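Local structure of beta-porphyranase A (Bacteroides plebeius, 4AW7) at residues A[137-143]-A[187-191]; A[101-105]-A[312-316]; A[521-526]-A[565-571]. The protein hydrolyses the sulfated red-seaweed polysaccharide porphyran at linkages between beta-D-galactose and alpha-L-galactose-6-sulfate, yielding mostly disaccharides. One frame throughout, in Å; residues are numbered along the deposited sequence.

Contact 1: residues A[137-143]-A[187-191]; sequences VPEFFEP and KMKVI
F140 and F141 pair in parallel with K189 and V190, the strand axes 4.7 Å apart and inclined by 27°, through a ladder that runs from K189 N to E139 O (2.8 Å), from F141 N to K189 O (2.9 Å) and from I191 N to F141 O (3.0 Å). The chain corners at E139, yet its carbonyl still serves the ladder. M188 fills the angle of that corner: its CG packs on V137 CG2 at 3.7 Å, and the bend at chi3 (57°) turns CE toward the ring of P138 and to F141 CB, 3.9 Å away. On the side of F140 and K189, F140 CD1 lies 3.8 Å from K189 CB, which comes at the ring obliquely. Farther along, I191 CG1 sits between its backbone N and carbonyl carbon (chi1 57°), which brings it against E142 CB at 3.7 Å. The E142 carboxylate is buried but well supplied, with R69 at OE1 and the hydroxyls of S227 and S271 at OE2; E139 is paired with R102. These are neighbouring strands of the (beta/alpha)8 barrel. F140 and E142 face its interior, where the F140 ring meets that of F312. F141, P143 and V190 turn outward against helix 160-179, V137, P138 and M188 rest on Y131 of helix 120-132, and strand 104-106 flanks strand 136-142.

Contact 2: residues A[101-105]-A[312-316]; sequences KRYIA and FISIP. With K (potassium ion), chain G.
The R102 guanidinium carries I313 CD1 over one face, 3.5 Å above the plane and displaced toward the rim, while F312 O and a water lie at its edge. The Y103 ring instead has a potassium ion at its edge, in plane with it. The two segments belong to strands 104-106 and 311-316, which are not adjacent in the (beta/alpha)8 barrel, so their side chains meet across its interior. R102 spans the gap because CG is anti to the backbone N (chi1 -180°) and the chain stays extended to NE. NH2 then donates to F312 O at 3.0 Å, in the carbonyl plane and with an angle of 156° at the hydrogen. The water closes a second path, accepting from R102 NH1 at 2.9 Å and donating to F312 O at 2.7 Å, so one carbonyl accepts two hydrogen bonds and the guanidinium is held against rotation. The charge is also met by E139 through NH1, and NH2 has a second acceptor in S41 O. Beyond this polar end the two segments meet through aliphatic side chains: I104 and I313 run antiparallel, flank to flank, and I315 carries the same layer on toward H47, a substrate-binding residue. Y103 points away from this layer, packing on P138, and shares the potassium ion with L136 O; its OH lies 2.9 Å from the metal. At the middle of the aliphatic layer a single methyl, I104 CD1, touches both I313 CG2 at 3.8 Å and I315 CG1 at 4.0 Å.

Contact 3: residues A[521-526]-A[565-571]; sequences PVVKIN and NNVDITF
N526 ND2 is gripped by two acceptors, N565 OD1 at 2.9 Å, close to the plane of the N526 amide, and L559 O; N565 ND2 is in turn held by K561 O. The same N526 amide accepts a hydrogen bond at OD1 from N566 N (2.9 Å), and the backbone N526 N donates to N566 O, so three bonds of N526 tie the end of strand 522-525 to its partner. From there the antiparallel ladder continues through reciprocal bonds in the hydrogen-bonded pairs K524 with D568 and V522 with T570. On the face of V523, I525, V567 and I569 the branches lie side by side: V523 CG2 meets I569 CG2 at 3.7 Å and I525 CD1 meets V567 CG2 at 3.9 Å. This face packs on strands 503-514 and 577-589, the two sheets forming a beta-sandwich. P521 closes the other end by a CH-pi contact, its CB 3.6 Å from the F571 ring centroid and only 9° off the ring normal. The opposite face, with V522, K524, D568 and T570, is largely polar; there N566 ND2 donates to D568 OD2. Such a division is consistent with a strand pair held to the second sheet by its apolar face, with asparagine amides at one end and a proline-aromatic contact at the other.

Overall arrangement
From the N terminus, the chain first passes 101-105, which must wait 206 residues for 312-316 to complete contact 2. Within that interval 137-143 and 187-191 close the much shorter loop of contact 1, so it is nested in contact 2. Both belong to the catalytic barrel, their centres about 9 Å apart: contact 1 joins adjacent strands of the wall, contact 2 spans the interior, and backbone bonds from E142 N to A105 O and from E139 N to K101 O probably join them directly. Contact 3 follows in series, joining 521-526 to 565-571 in the C-terminal beta-sandwich, its centre about 41 Å from the centre of contact 1 and 39 Å from that of contact 2.

Contact 1: residues A[137-143]-A[187-191]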
ATOM      1  N   VAL A 137      11.136   2.376 -21.355  1.00 11.95           N
ATOM      2  CA  VAL A 137      10.162   3.182 -20.639  1.00 11.42           C
ATOM      3  C   VAL A 137       9.882   2.604 -19.261  1.00 10.68           C
ATOM      4  O   VAL A 137      10.022   1.409 -19.047  1.00 10.44           O
ATOM      5  CB  VAL A 137       8.854   3.278 -21.442  1.00 11.73           C
ATOM      6  CG1 VAL A 137       9.119   3.940 -22.826  1.00 12.47           C
ATOM      7  CG2 VAL A 137       8.151   1.952 -21.596  1.00 12.25           C
ATOM      8  N   PRO A 138       9.450   3.432 -18.301  1.00  9.56           N
ATOM      9  CA  PRO A 138       8.997   2.867 -17.017  1.00  8.97           C
ATOM     10  C   PRO A 138       7.715   2.110 -17.151  1.00  8.93           C
ATOM     11  O   PRO A 138       6.826   2.466 -17.939  1.00  9.77           O
ATOM     12  CB  PRO A 138       8.771   4.115 -16.159  1.00  9.13           C
ATOM     13  CG  PRO A 138       8.395   5.189 -17.169  1.00 10.15           C
ATOM     14  CD  PRO A 138       9.298   4.889 -18.366  1.00 10.66           C
ATOM     15  N   GLU A 139       7.559   1.073 -16.336  1.00  8.73           N
ATOM     16  CA  GLU A 139       6.302   0.381 -16.310  1.00  8.58           C
ATOM     17  C   GLU A 139       5.169   1.271 -15.834  1.00  8.36           C
ATOM     18  O   GLU A 139       4.015   1.059 -16.235  1.00  9.20           O
ATOM     19  CB  GLU A 139       6.393  -0.894 -15.437  1.00  8.51           C
ATOM     20  CG  GLU A 139       5.137  -1.738 -15.431  1.00 10.45           C
ATOM     21  CD  GLU A 139       5.264  -3.057 -14.684  1.00 10.19           C
ATOM     22  OE1 GLU A 139       6.331  -3.332 -14.089  1.00 10.65           O
ATOM     23  OE2 GLU A 139       4.271  -3.804 -14.694  1.00 13.25           O
ATOM     24  N   PHE A 140       5.465   2.183 -14.912  1.00  8.05           N
ATOM     25  CA  PHE A 140       4.454   3.076 -14.327  1.00  8.06           C
ATOM     26  C   PHE A 140       4.883   4.511 -14.484  1.00  7.82           C
ATOM     27  O   PHE A 140       6.012   4.879 -14.199  1.00  8.32           O
ATOM     28  CB  PHE A 140       4.249   2.794 -12.828  1.00  8.15           C
ATOM     29  CG  PHE A 140       3.936   1.353 -12.536  1.00  8.39           C
ATOM     30  CD1 PHE A 140       2.650   0.893 -12.698  1.00  9.73           C
ATOM     31  CD2 PHE A 140       4.917   0.456 -12.156  1.00  8.99           C
ATOM     32  CE1 PHE A 140       2.346  -0.421 -12.516  1.00 10.12           C
ATOM     33  CE2 PHE A 140       4.618  -0.864 -11.937  1.00 10.24           C
ATOM     34  CZ  PHE A 140       3.342  -1.309 -12.151  1.00  9.81           C
ATOM     35  N   PHE A 141       3.936   5.352 -14.909  1.00  8.95           N
ATOM     36  CA  PHE A 141       4.134   6.804 -14.919  1.00  8.44           C
ATOM     37  C   PHE A 141       3.065   7.410 -14.010  1.00  7.76           C
ATOM     38  O   PHE A 141       1.886   7.137 -14.169  1.00  8.54           O
ATOM     39  CB  PHE A 141       4.038   7.358 -16.340  1.00  9.44           C
ATOM     40  CG  PHE A 141       4.308   8.842 -16.448  1.00  8.67           C
ATOM     41  CD1 PHE A 141       5.277   9.475 -15.681  1.00  9.60           C
ATOM     42  CD2 PHE A 141       3.623   9.618 -17.371  1.00 10.76           C
ATOM     43  CE1 PHE A 141       5.526  10.821 -15.799  1.00 10.52           C
ATOM     44  CE2 PHE A 141       3.924  10.973 -17.515  1.00 11.56           C
ATOM     45  CZ  PHE A 141       4.856  11.568 -16.738  1.00 11.93           C
ATOM     46  N   GLU A 142       3.529   8.239 -13.084  1.00  7.60           N
ATOM     47  CA  GLU A 142       2.723   8.860 -12.024  1.00  7.47           C
ATOM     48  C   GLU A 142       2.986  10.368 -12.160  1.00  7.54           C
ATOM     49  O   GLU A 142       3.887  10.914 -11.521  1.00  8.35           O
ATOM     50  CB  GLU A 142       3.166   8.295 -10.687  1.00  7.90           C
ATOM     51  CG  GLU A 142       2.332   8.684  -9.487  1.00  7.99           C
ATOM     52  CD  GLU A 142       2.873   8.089  -8.185  1.00  7.25           C
ATOM     53  OE1 GLU A 142       4.106   8.046  -8.011  1.00  8.73           O
ATOM     54  OE2 GLU A 142       2.016   7.702  -7.346  1.00  8.74           O
ATOM     55  N   PRO A 143       2.253  11.041 -13.084  1.00  8.45           N
ATOM     56  CA  PRO A 143       2.661  12.362 -13.569  1.00  9.08           C
ATOM     57  C   PRO A 143       3.147  13.427 -12.589  1.00  8.66           C
ATOM     58  O   PRO A 143       4.078  14.126 -12.896  1.00 10.73           O
ATOM     59  CB  PRO A 143       1.399  12.792 -14.313  1.00 10.00           C
ATOM     60  CG  PRO A 143       0.929  11.553 -14.982  1.00  9.30           C
ATOM     61  CD  PRO A 143       1.283  10.434 -14.018  1.00  9.05           C
ATOM     62  N   LYS A 187       1.832  -1.382 -22.379  1.00 16.75           N
ATOM     63  CA  LYS A 187       3.193  -1.437 -21.845  1.00 16.71           C
ATOM     64  C   LYS A 187       3.417  -0.528 -20.644  1.00 14.86           C
ATOM     65  O   LYS A 187       4.033  -0.924 -19.659  1.00 16.70           O
ATOM     66  CB  LYS A 187       4.232  -1.074 -22.914  1.00 17.51           C
ATOM     67  CG  LYS A 187       4.462  -2.191 -23.836  1.00 21.30           C
ATOM     68  CD  LYS A 187       5.597  -1.945 -24.738  1.00 21.86           C
ATOM     69  CE  LYS A 187       5.807  -3.222 -25.523  1.00 24.25           C
ATOM     70  NZ  LYS A 187       6.843  -3.012 -26.471  1.00 25.44           N
ATOM     71  N   MET A 188       2.905   0.686 -20.727  1.00 13.38           N
ATOM     72  CA  MET A 188       3.001   1.649 -19.626  1.00 12.84           C
ATOM     73  C   MET A 188       1.680   1.783 -18.962  1.00 13.37           C
ATOM     74  O   MET A 188       0.666   1.906 -19.619  1.00 17.37           O
ATOM     75  CB  MET A 188       3.362   3.036 -20.154  1.00 13.79           C
ATOM     76  CG  MET A 188       4.697   3.077 -20.780  1.00 15.15           C
ATOM     77  SD  MET A 188       5.204   4.748 -21.214  1.00 15.26           S
ATOM     78  CE  MET A 188       5.084   5.500 -19.586  1.00 13.62           C
ATOM     79  N   LYS A 189       1.690   1.807 -17.654  1.00 10.29           N
ATOM     80  CA  LYS A 189       0.496   2.041 -16.855  1.00 10.76           C
ATOM     81  C   LYS A 189       0.577   3.419 -16.238  1.00 11.10           C
ATOM     82  O   LYS A 189       1.598   3.798 -15.697  1.00 12.42           O
ATOM     83  CB  LYS A 189       0.383   1.018 -15.750  1.00 11.78           C
ATOM     84  CG  LYS A 189       0.316  -0.409 -16.196  1.00 19.30           C
ATOM     85  CD  LYS A 189      -0.844  -0.776 -17.013  1.00 24.81           C
ATOM     86  CE  LYS A 189      -0.561  -2.097 -17.791  1.00 28.13           C
ATOM     87  NZ  LYS A 189       0.065  -3.110 -16.928  1.00 30.34           N
ATOM     88  N   VAL A 190      -0.522   4.169 -16.349  1.00  8.81           N
ATOM     89  CA  VAL A 190      -0.593   5.512 -15.810  1.00  8.58           C
ATOM     90  C   VAL A 190      -1.377   5.486 -14.500  1.00  8.23           C
ATOM     91  O   VAL A 190      -2.454   4.929 -14.450  1.00  9.14           O
ATOM     92  CB  VAL A 190      -1.185   6.515 -16.840  1.00  9.77           C
ATOM     93  CG1 VAL A 190      -1.143   7.907 -16.262  1.00 10.59           C
ATOM     94  CG2 VAL A 190      -0.426   6.443 -18.163  1.00 10.72           C
ATOM     95  N   ILE A 191      -0.787   6.036 -13.442  1.00  8.05           N
ATOM     96  CA  ILE A 191      -1.365   5.998 -12.105  1.00  7.78           C
ATOM     97  C   ILE A 191      -1.409   7.400 -11.527  1.00  7.73           C
ATOM     98  O   ILE A 191      -0.564   8.240 -11.872  1.00  8.00           O
ATOM     99  CB  ILE A 191      -0.606   5.007 -11.202  1.00  7.75           C
ATOM    100  CG1 ILE A 191       0.874   5.363 -11.118  1.00  9.15           C
ATOM    101  CG2 ILE A 191      -0.805   3.573 -11.680  1.00  9.64           C
ATOM    102  CD1 ILE A 191       1.675   4.617 -10.029  1.00  9.51           C
TER

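Contact 2: residues A[101-105]-A[312-316]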
ATOM      1  N   LYS A 101      11.114  -1.118 -18.153  1.00  9.77           N
ATOM      2  CA  LYS A 101      11.820  -1.307 -16.904  1.00  9.80           C
ATOM      3  C   LYS A 101      10.837  -1.093 -15.761  1.00  8.69           C
ATOM      4  O   LYS A 101      10.109  -0.082 -15.713  1.00  9.44           O
ATOM      5  CB  LYS A 101      12.985  -0.354 -16.745  1.00 10.89           C
ATOM      6  CG  LYS A 101      13.899  -0.671 -15.559  1.00 11.76           C
ATOM      7  CD  LYS A 101      15.062   0.326 -15.455  1.00 16.24           C
ATOM      8  CE  LYS A 101      15.905   0.136 -14.236  1.00 19.35           C
ATOM      9  NZ  LYS A 101      16.952  -0.823 -14.521  1.00 20.37           N
ATOM     10  N   ARG A 102      10.813  -2.012 -14.809  1.00  8.47           N
ATOM     11  CA  ARG A 102       9.891  -1.916 -13.697  1.00  8.51           C
ATOM     12  C   ARG A 102      10.359  -0.888 -12.694  1.00  8.59           C
ATOM     13  O   ARG A 102      11.276  -1.108 -11.923  1.00 10.14           O
ATOM     14  CB  ARG A 102       9.682  -3.256 -13.025  1.00  8.80           C
ATOM     15  CG  ARG A 102       8.702  -3.180 -11.854  1.00  8.17           C
ATOM     16  CD  ARG A 102       8.303  -4.586 -11.380  1.00  9.04           C
ATOM     17  NE  ARG A 102       7.412  -4.577 -10.256  1.00  8.07           N
ATOM     18  CZ  ARG A 102       6.096  -4.571 -10.337  1.00  8.16           C
ATOM     19  NH1 ARG A 102       5.467  -4.417 -11.482  1.00  8.85           N
ATOM     20  NH2 ARG A 102       5.395  -4.649  -9.225  1.00  8.53           N
ATOM     21  N   TYR A 103       9.693   0.268 -12.705  1.00  8.78           N
ATOM     22  CA  TYR A 103       9.821   1.332 -11.704  1.00  8.70           C
ATOM     23  C   TYR A 103       8.697   2.326 -11.988  1.00  8.25           C
ATOM     24  O   TYR A 103       8.023   2.238 -13.027  1.00  8.88           O
ATOM     25  CB  TYR A 103      11.187   2.019 -11.736  1.00  8.86           C
ATOM     26  CG  TYR A 103      11.480   2.951 -12.891  1.00  9.52           C
ATOM     27  CD1 TYR A 103      11.858   2.464 -14.125  1.00 11.37           C
ATOM     28  CD2 TYR A 103      11.374   4.333 -12.748  1.00  9.48           C
ATOM     29  CE1 TYR A 103      12.156   3.327 -15.168  1.00 11.94           C
ATOM     30  CE2 TYR A 103      11.653   5.191 -13.770  1.00 11.30           C
ATOM     31  CZ  TYR A 103      12.045   4.689 -14.985  1.00 12.27           C
ATOM     32  OH  TYR A 103      12.311   5.527 -16.048  1.00 15.77           O
ATOM     33  N   ILE A 104       8.525   3.267 -11.066  1.00  7.98           N
ATOM     34  CA  ILE A 104       7.586   4.357 -11.213  1.00  7.46           C
ATOM     35  C   ILE A 104       8.345   5.645 -11.501  1.00  7.47           C
ATOM     36  O   ILE A 104       9.176   6.076 -10.697  1.00  8.17           O
ATOM     37  CB  ILE A 104       6.774   4.583  -9.922  1.00  7.40           C
ATOM     38  CG1 ILE A 104       6.038   3.323  -9.469  1.00  7.84           C
ATOM     39  CG2 ILE A 104       5.832   5.767 -10.080  1.00  9.00           C
ATOM     40  CD1 ILE A 104       5.472   3.410  -8.039  1.00  9.95           C
ATOM     41  N   ALA A 105       8.064   6.266 -12.645  1.00  8.07           N
ATOM     42  CA  ALA A 105       8.546   7.605 -12.940  1.00  7.89           C
ATOM     43  C   ALA A 105       7.519   8.596 -12.406  1.00  8.34           C
ATOM     44  O   ALA A 105       6.322   8.442 -12.691  1.00  8.46           O
ATOM     45  CB  ALA A 105       8.731   7.786 -14.456  1.00  8.98           C
ATOM     46  N   PHE A 312      -0.843  -2.935  -8.105  1.00  6.81           N
ATOM     47  CA  PHE A 312       0.233  -2.938  -9.074  1.00  6.83           C
ATOM     48  C   PHE A 312       1.627  -3.097  -8.453  1.00  7.21           C
ATOM     49  O   PHE A 312       2.474  -3.882  -8.919  1.00  7.27           O
ATOM     50  CB  PHE A 312       0.276  -1.625  -9.883  1.00  7.25           C
ATOM     51  CG  PHE A 312      -0.744  -1.487 -10.988  1.00  7.66           C
ATOM     52  CD1 PHE A 312      -1.078  -2.504 -11.827  1.00 10.14           C
ATOM     53  CD2 PHE A 312      -1.313  -0.249 -11.239  1.00  9.53           C
ATOM     54  CE1 PHE A 312      -1.966  -2.321 -12.883  1.00 11.27           C
ATOM     55  CE2 PHE A 312      -2.198  -0.056 -12.286  1.00 10.07           C
ATOM     56  CZ  PHE A 312      -2.511  -1.083 -13.106  1.00 11.26           C
ATOM     57  N   ILE A 313       1.865  -2.317  -7.410  1.00  7.00           N
ATOM     58  CA  ILE A 313       3.189  -2.169  -6.815  1.00  6.62           C
ATOM     59  C   ILE A 313       3.032  -1.393  -5.517  1.00  6.94           C
ATOM     60  O   ILE A 313       2.131  -0.561  -5.410  1.00  6.94           O
ATOM     61  CB  ILE A 313       4.172  -1.480  -7.793  1.00  7.08           C
ATOM     62  CG1 ILE A 313       5.628  -1.606  -7.336  1.00  7.18           C
ATOM     63  CG2 ILE A 313       3.771  -0.029  -8.064  1.00  9.00           C
ATOM     64  CD1 ILE A 313       6.688  -1.271  -8.417  1.00  9.39           C
ATOM     65  N   SER A 314       3.969  -1.589  -4.607  1.00  6.77           N
ATOM     66  CA  SER A 314       4.125  -0.791  -3.405  1.00  6.12           C
ATOM     67  C   SER A 314       5.615  -0.572  -3.191  1.00  5.94           C
ATOM     68  O   SER A 314       6.436  -1.423  -3.561  1.00  7.03           O
ATOM     69  CB  SER A 314       3.442  -1.383  -2.181  1.00  6.27           C
ATOM     70  OG  SER A 314       4.039  -2.580  -1.728  1.00  7.18           O
ATOM     71  N   ILE A 315       5.969   0.555  -2.601  1.00  6.77           N
ATOM     72  CA  ILE A 315       7.365   0.976  -2.449  1.00  6.82           C
ATOM     73  C   ILE A 315       7.621   1.451  -1.027  1.00  6.92           C
ATOM     74  O   ILE A 315       7.206   2.540  -0.632  1.00  7.57           O
ATOM     75  CB  ILE A 315       7.717   2.145  -3.397  1.00  8.20           C
ATOM     76  CG1 ILE A 315       7.319   1.903  -4.874  1.00 10.42           C
ATOM     77  CG2 ILE A 315       9.227   2.503  -3.275  1.00  9.98           C
ATOM     78  CD1 ILE A 315       8.101   0.889  -5.611  1.00 11.36           C
ATOM     79  N   PRO A 316       8.311   0.648  -0.211  1.00  7.50           N
ATOM     80  CA  PRO A 316       8.798   1.095   1.083  1.00  7.59           C
ATOM     81  C   PRO A 316       9.642   2.372   0.908  1.00  7.61           C
ATOM     82  O   PRO A 316      10.476   2.422   0.000  1.00  7.94           O
ATOM     83  CB  PRO A 316       9.685  -0.125   1.506  1.00  9.36           C
ATOM     84  CG  PRO A 316       9.107  -1.265   0.790  1.00  9.74           C
ATOM     85  CD  PRO A 316       8.757  -0.721  -0.518  1.00  7.38           C
TER
HETATM   86  K     K G1617      13.375   4.285 -18.460  0.50 16.03           K
HETATM   87  O   HOH W   1       2.632  -5.061 -11.393  1.00 13.48           O

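Contact 3: residues A[521-526]-A[565-571]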
ATOM      1  N   PRO A 521     -22.580  -0.345  15.853  1.00 15.76           N
ATOM      2  CA  PRO A 521     -23.914  -0.436  15.303  1.00 15.44           C
ATOM      3  C   PRO A 521     -24.475  -1.850  15.479  1.00 16.52           C
ATOM      4  O   PRO A 521     -23.722  -2.804  15.724  1.00 15.89           O
ATOM      5  CB  PRO A 521     -23.708  -0.160  13.813  1.00 15.36           C
ATOM      6  CG  PRO A 521     -22.324  -0.683  13.538  1.00 14.81           C
ATOM      7  CD  PRO A 521     -21.552  -0.331  14.792  1.00 15.94           C
ATOM      8  N   VAL A 522     -25.792  -1.957  15.357  1.00 16.25           N
ATOM      9  CA  VAL A 522     -26.392  -3.247  15.108  1.00 17.21           C
ATOM     10  C   VAL A 522     -26.113  -3.564  13.632  1.00 17.05           C
ATOM     11  O   VAL A 522     -26.365  -2.730  12.746  1.00 17.59           O
ATOM     12  CB  VAL A 522     -27.895  -3.236  15.421  1.00 17.40           C
ATOM     13  CG1 VAL A 522     -28.552  -4.544  14.912  1.00 19.47           C
ATOM     14  CG2 VAL A 522     -28.148  -2.998  16.936  1.00 20.25           C
ATOM     15  N   VAL A 523     -25.645  -4.792  13.376  1.00 16.04           N
ATOM     16  CA  VAL A 523     -25.329  -5.238  12.010  1.00 15.77           C
ATOM     17  C   VAL A 523     -26.118  -6.524  11.721  1.00 14.52           C
ATOM     18  O   VAL A 523     -26.022  -7.477  12.495  1.00 16.39           O
ATOM     19  CB  VAL A 523     -23.827  -5.514  11.828  1.00 15.57           C
ATOM     20  CG1 VAL A 523     -23.493  -6.120  10.449  1.00 15.51           C
ATOM     21  CG2 VAL A 523     -22.997  -4.254  12.068  1.00 17.05           C
ATOM     22  N   LYS A 524     -26.846  -6.506  10.611  1.00 15.23           N
ATOM     23  CA  LYS A 524     -27.609  -7.678  10.185  1.00 15.38           C
ATOM     24  C   LYS A 524     -27.148  -8.113   8.788  1.00 15.31           C
ATOM     25  O   LYS A 524     -27.033  -7.296   7.859  1.00 15.15           O
ATOM     26  CB  LYS A 524     -29.105  -7.356  10.171  1.00 16.44           C
ATOM     27  CG  LYS A 524     -29.669  -7.042  11.550  1.00 17.57           C
ATOM     28  CD  LYS A 524     -31.186  -6.794  11.559  1.00 21.69           C
ATOM     29  CE  LYS A 524     -31.622  -6.458  12.974  1.00 24.49           C
ATOM     30  NZ  LYS A 524     -33.111  -6.564  13.085  1.00 28.96           N
ATOM     31  N   ILE A 525     -26.916  -9.430   8.660  1.00 14.36           N
ATOM     32  CA  ILE A 525     -26.540 -10.028   7.392  1.00 14.35           C
ATOM     33  C   ILE A 525     -27.803 -10.784   6.928  1.00 13.84           C
ATOM     34  O   ILE A 525     -28.205 -11.761   7.582  1.00 14.37           O
ATOM     35  CB  ILE A 525     -25.356 -11.023   7.543  1.00 14.18           C
ATOM     36  CG1 ILE A 525     -24.164 -10.370   8.265  1.00 14.82           C
ATOM     37  CG2 ILE A 525     -24.957 -11.595   6.210  1.00 14.77           C
ATOM     38  CD1 ILE A 525     -23.554  -9.127   7.604  1.00 15.64           C
ATOM     39  N   ASN A 526     -28.413 -10.331   5.850  1.00 13.58           N
ATOM     40  CA  ASN A 526     -29.689 -10.937   5.411  1.00 14.59           C
ATOM     41  C   ASN A 526     -30.653 -11.103   6.576  1.00 15.61           C
ATOM     42  O   ASN A 526     -31.334 -12.139   6.700  1.00 16.80           O
ATOM     43  CB  ASN A 526     -29.402 -12.273   4.720  1.00 14.95           C
ATOM     44  CG  ASN A 526     -28.539 -12.083   3.482  1.00 14.75           C
ATOM     45  OD1 ASN A 526     -28.769 -11.147   2.699  1.00 14.81           O
ATOM     46  ND2 ASN A 526     -27.552 -12.956   3.290  1.00 14.90           N
ATOM     47  N   ASN A 565     -27.242 -10.317  -1.689  1.00 12.70           N
ATOM     48  CA  ASN A 565     -27.164 -10.295  -0.258  1.00 13.54           C
ATOM     49  C   ASN A 565     -27.341  -8.859   0.190  1.00 13.47           C
ATOM     50  O   ASN A 565     -27.095  -7.943  -0.601  1.00 14.90           O
ATOM     51  CB  ASN A 565     -25.828 -10.836   0.235  1.00 12.75           C
ATOM     52  CG  ASN A 565     -25.683 -12.338   0.021  1.00 11.75           C
ATOM     53  OD1 ASN A 565     -25.933 -13.111   0.937  1.00 13.06           O
ATOM     54  ND2 ASN A 565     -25.263 -12.741  -1.184  1.00 13.01           N
ATOM     55  N   ASN A 566     -27.807  -8.686   1.424  1.00 13.43           N
ATOM     56  CA  ASN A 566     -27.981  -7.359   1.983  1.00 13.72           C
ATOM     57  C   ASN A 566     -27.390  -7.279   3.372  1.00 13.88           C
ATOM     58  O   ASN A 566     -27.456  -8.233   4.169  1.00 15.33           O
ATOM     59  CB  ASN A 566     -29.461  -6.986   2.042  1.00 15.36           C
ATOM     60  CG  ASN A 566     -29.669  -5.501   1.787  1.00 19.47           C
ATOM     61  OD1 ASN A 566     -29.609  -5.052   0.637  1.00 23.43           O
ATOM     62  ND2 ASN A 566     -29.871  -4.748   2.835  1.00 23.94           N
ATOM     63  N   VAL A 567     -26.771  -6.131   3.657  1.00 13.33           N
ATOM     64  CA  VAL A 567     -26.278  -5.826   4.973  1.00 13.40           C
ATOM     65  C   VAL A 567     -27.004  -4.570   5.450  1.00 14.11           C
ATOM     66  O   VAL A 567     -27.051  -3.599   4.720  1.00 14.33           O
ATOM     67  CB  VAL A 567     -24.769  -5.627   4.968  1.00 12.71           C
ATOM     68  CG1 VAL A 567     -24.351  -5.286   6.369  1.00 13.73           C
ATOM     69  CG2 VAL A 567     -24.071  -6.884   4.467  1.00 14.33           C
ATOM     70  N   ASP A 568     -27.573  -4.617   6.648  1.00 13.96           N
ATOM     71  CA  ASP A 568     -28.286  -3.473   7.229  1.00 15.04           C
ATOM     72  C   ASP A 568     -27.598  -3.129   8.510  1.00 15.44           C
ATOM     73  O   ASP A 568     -27.333  -4.009   9.324  1.00 17.93           O
ATOM     74  CB  ASP A 568     -29.764  -3.816   7.400  1.00 16.19           C
ATOM     75  CG  ASP A 568     -30.401  -4.053   6.067  1.00 19.57           C
ATOM     76  OD1 ASP A 568     -30.772  -3.094   5.387  1.00 23.44           O
ATOM     77  OD2 ASP A 568     -30.461  -5.223   5.611  1.00 28.22           O
ATOM     78  N   ILE A 569     -27.308  -1.834   8.728  1.00 15.69           N
ATOM     79  CA  ILE A 569     -26.636  -1.446   9.963  1.00 15.52           C
ATOM     80  C   ILE A 569     -27.341  -0.218  10.575  1.00 15.64           C
ATOM     81  O   ILE A 569     -27.811   0.644   9.845  1.00 16.32           O
ATOM     82  CB  ILE A 569     -25.104  -1.245   9.807  1.00 16.74           C
ATOM     83  CG1 ILE A 569     -24.787  -0.013   9.003  1.00 18.07           C
ATOM     84  CG2 ILE A 569     -24.454  -2.458   9.175  1.00 17.91           C
ATOM     85  CD1 ILE A 569     -23.260   0.258   8.954  1.00 19.01           C
ATOM     86  N   THR A 570     -27.383  -0.189  11.897  1.00 15.77           N
ATOM     87  CA  THR A 570     -28.043   0.912  12.602  1.00 16.43           C
ATOM     88  C   THR A 570     -27.172   1.367  13.762  1.00 15.65           C
ATOM     89  O   THR A 570     -26.818   0.594  14.637  1.00 17.23           O
ATOM     90  CB  THR A 570     -29.481   0.535  13.066  1.00 16.85           C
ATOM     91  OG1 THR A 570     -30.208  -0.021  11.967  1.00 20.19           O
ATOM     92  CG2 THR A 570     -30.195   1.814  13.574  1.00 20.41           C
ATOM     93  N   PHE A 571     -26.850   2.666  13.766  1.00 16.18           N
ATOM     94  CA  PHE A 571     -26.152   3.301  14.866  1.00 15.74           C
ATOM     95  C   PHE A 571     -27.190   3.973  15.766  1.00 16.46           C
ATOM     96  O   PHE A 571     -28.173   4.520  15.265  1.00 17.60           O
ATOM     97  CB  PHE A 571     -25.160   4.359  14.356  1.00 15.39           C
ATOM     98  CG  PHE A 571     -24.066   3.799  13.477  1.00 15.20           C
ATOM     99  CD1 PHE A 571     -24.292   3.523  12.140  1.00 13.95           C
ATOM    100  CD2 PHE A 571     -22.837   3.506  14.028  1.00 14.29           C
ATOM    101  CE1 PHE A 571     -23.289   2.992  11.329  1.00 13.62           C
ATOM    102  CE2 PHE A 571     -21.796   2.968  13.196  1.00 13.61           C
ATOM    103  CZ  PHE A 571     -22.057   2.720  11.893  1.00 13.34           C
TER
HETATM  104  O   HOH W   2     -29.778  -7.492   6.525  1.00 18.84           O